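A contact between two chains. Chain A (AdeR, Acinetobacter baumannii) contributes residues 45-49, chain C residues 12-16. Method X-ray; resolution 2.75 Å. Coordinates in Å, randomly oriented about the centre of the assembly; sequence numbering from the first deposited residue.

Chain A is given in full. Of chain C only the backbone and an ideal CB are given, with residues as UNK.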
# COMPACT_ATOMS: atom_id res chain seq x y z
N PRO A 45 2.82 -1.25 -4.60
CA PRO A 45 1.46 -1.67 -4.94
C PRO A 45 0.86 -2.66 -3.95
O PRO A 45 -0.26 -2.45 -3.46
CB PRO A 45 1.59 -2.31 -6.33
CG PRO A 45 2.89 -1.83 -6.87
CD PRO A 45 3.77 -1.60 -5.67
N HIS A 46 1.63 -3.69 -3.61
CA HIS A 46 1.17 -4.78 -2.76
C HIS A 46 1.20 -4.48 -1.26
O HIS A 46 0.69 -5.28 -0.47
CB HIS A 46 1.96 -6.06 -3.05
CG HIS A 46 2.13 -6.37 -4.50
ND1 HIS A 46 3.39 -6.45 -5.07
CD2 HIS A 46 1.26 -6.63 -5.49
CE1 HIS A 46 3.28 -6.76 -6.35
NE2 HIS A 46 1.99 -6.89 -6.63
N LYS A 47 1.81 -3.37 -0.86
CA LYS A 47 1.85 -2.99 0.56
C LYS A 47 0.48 -2.60 1.08
O LYS A 47 -0.29 -1.95 0.37
CB LYS A 47 2.82 -1.83 0.78
CG LYS A 47 2.98 -1.41 2.22
CD LYS A 47 3.83 -0.16 2.36
CE LYS A 47 3.78 0.37 3.79
NZ LYS A 47 2.56 1.17 4.10
N VAL A 48 0.19 -2.99 2.32
CA VAL A 48 -0.98 -2.52 3.04
C VAL A 48 -0.63 -1.20 3.70
O VAL A 48 0.23 -1.16 4.58
CB VAL A 48 -1.44 -3.51 4.14
CG1 VAL A 48 -2.65 -2.98 4.89
CG2 VAL A 48 -1.74 -4.86 3.56
N PHE A 49 -1.28 -0.13 3.26
CA PHE A 49 -1.15 1.18 3.89
C PHE A 49 -2.24 1.33 4.92
O PHE A 49 -3.38 0.99 4.65
CB PHE A 49 -1.26 2.29 2.85
CG PHE A 49 -0.14 2.30 1.86
CD1 PHE A 49 -0.18 1.48 0.74
CD2 PHE A 49 0.97 3.09 2.07
CE1 PHE A 49 0.86 1.47 -0.17
CE2 PHE A 49 2.03 3.08 1.17
CZ PHE A 49 1.98 2.27 0.04
N UNK C 12 5.51 -8.93 6.56
CA UNK C 12 4.79 -8.04 7.48
C UNK C 12 4.25 -6.76 6.82
O UNK C 12 3.28 -6.18 7.33
CB UNK C 12 5.72 -7.65 8.63
N UNK C 13 4.85 -6.33 5.71
CA UNK C 13 4.41 -5.10 5.02
C UNK C 13 3.11 -5.31 4.23
O UNK C 13 2.22 -4.45 4.24
CB UNK C 13 5.51 -4.61 4.07
N UNK C 14 3.03 -6.44 3.54
CA UNK C 14 1.81 -6.82 2.84
C UNK C 14 0.74 -7.49 3.71
O UNK C 14 -0.38 -7.63 3.24
CB UNK C 14 2.17 -7.76 1.69
N UNK C 15 1.07 -7.93 4.94
CA UNK C 15 0.17 -8.75 5.79
C UNK C 15 -0.13 -10.14 5.20
O UNK C 15 -1.19 -10.73 5.46
CB UNK C 15 -1.15 -8.01 6.01
N UNK C 16 0.82 -10.67 4.44
CA UNK C 16 0.68 -11.95 3.77
C UNK C 16 1.45 -13.04 4.52
O UNK C 16 2.55 -12.78 5.01
CB UNK C 16 1.17 -11.85 2.32

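One backbone hydrogen bond joins the stretches; side chains pack around it. The amide N of Val A48 donates to the backbone O of position 13, 3.2 Å away, with an N-H...O angle of 160°. This bond needs no particular side chain on chain C. The CA of Lys A47 is 4.5 Å from the CA of position 14, the nearest CA pair.

Position 12: nothing of the chain A stretch lies within 5.5 Å of its ideal CB. The stretch sets no demand here, and many residues would fit. The deposited residue is Thr C12, which makes no contact with this stretch.

Position 13 has helical angles, -76/-43, and its CA-to-CB bond points sideways. The ideal CB is 4.5 Å from Lys A47 CG, so the neighbour is the aliphatic part of a lysine. The space beyond is open on the side of this stretch. Polar, acidic or small residues would all suit, and a longer chain could also lie along the lysine. The residue is Asp C13. Its CB is 4.4 Å from Lys A47 CG, a loose contact. The carboxylate forms no salt bridge with this lysine. Lys A47 NZ makes a weak hydrogen bond with Val A48 O at 3.3 Å and is also bonded elsewhere in the structure.

Position 14 is the most closely engaged. CA-to-CB points sideways, and the ideal CB is 3.6 Å from His A46 O and 4.9 Å from Lys A47 CA. A small or medium side chain fits: Ala, Ser, Thr or Val are plausible. A donor could be drawn to the carbonyl, but the geometry does not require one. The residue is Thr C14, with chi1 in the p well. It places a methyl, not its hydroxyl, next to the carbonyl: CG2 is 3.0 Å from His A46 O, a tight approach, and 3.8 Å from His A46 CB. The backbone O of Thr C14 is 3.1 Å from Val A48 CG2.

Position 15 has positive phi, 65/30, a left-handed conformation. CA-to-CB points sideways, and the ideal CB sits 4.0 Å from Val A48 CG2, at packing distance. Gly, Asn or Asp suit the angles best, and other residues can pay the cost of positive phi. The residue is His C15. Its CB packs 4.1 Å from Val A48 CG2, with chi1 between wells at -108°.

Position 16 has extended angles, with no atom of the chain A stretch within 5.5 Å of its ideal CB. Many residues would suit. It is Ser C16. Ser C16 OG and Thr C14 OG1 are 2.7 Å apart and hydrogen-bonded; either could be the donor.

Chain C 12-16: TDTHS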
# COMPACT_ATOMS: atom_id res chain seq x y z
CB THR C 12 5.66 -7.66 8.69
OG1 THR C 12 4.89 -6.99 9.69
CG2 THR C 12 6.86 -6.79 8.28
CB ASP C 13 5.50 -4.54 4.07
CG ASP C 13 6.92 -4.66 4.61
OD1 ASP C 13 7.12 -4.85 5.84
OD2 ASP C 13 7.85 -4.58 3.76
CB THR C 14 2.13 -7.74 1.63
OG1 THR C 14 2.92 -8.85 2.05
CG2 THR C 14 2.90 -7.00 0.56
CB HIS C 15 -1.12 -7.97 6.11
CG HIS C 15 -1.21 -7.49 7.53
ND1 HIS C 15 -2.20 -7.95 8.38
CD2 HIS C 15 -0.47 -6.60 8.23
CE1 HIS C 15 -2.06 -7.36 9.56
NE2 HIS C 15 -1.02 -6.54 9.50
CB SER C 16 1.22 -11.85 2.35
OG SER C 16 0.88 -10.60 1.77
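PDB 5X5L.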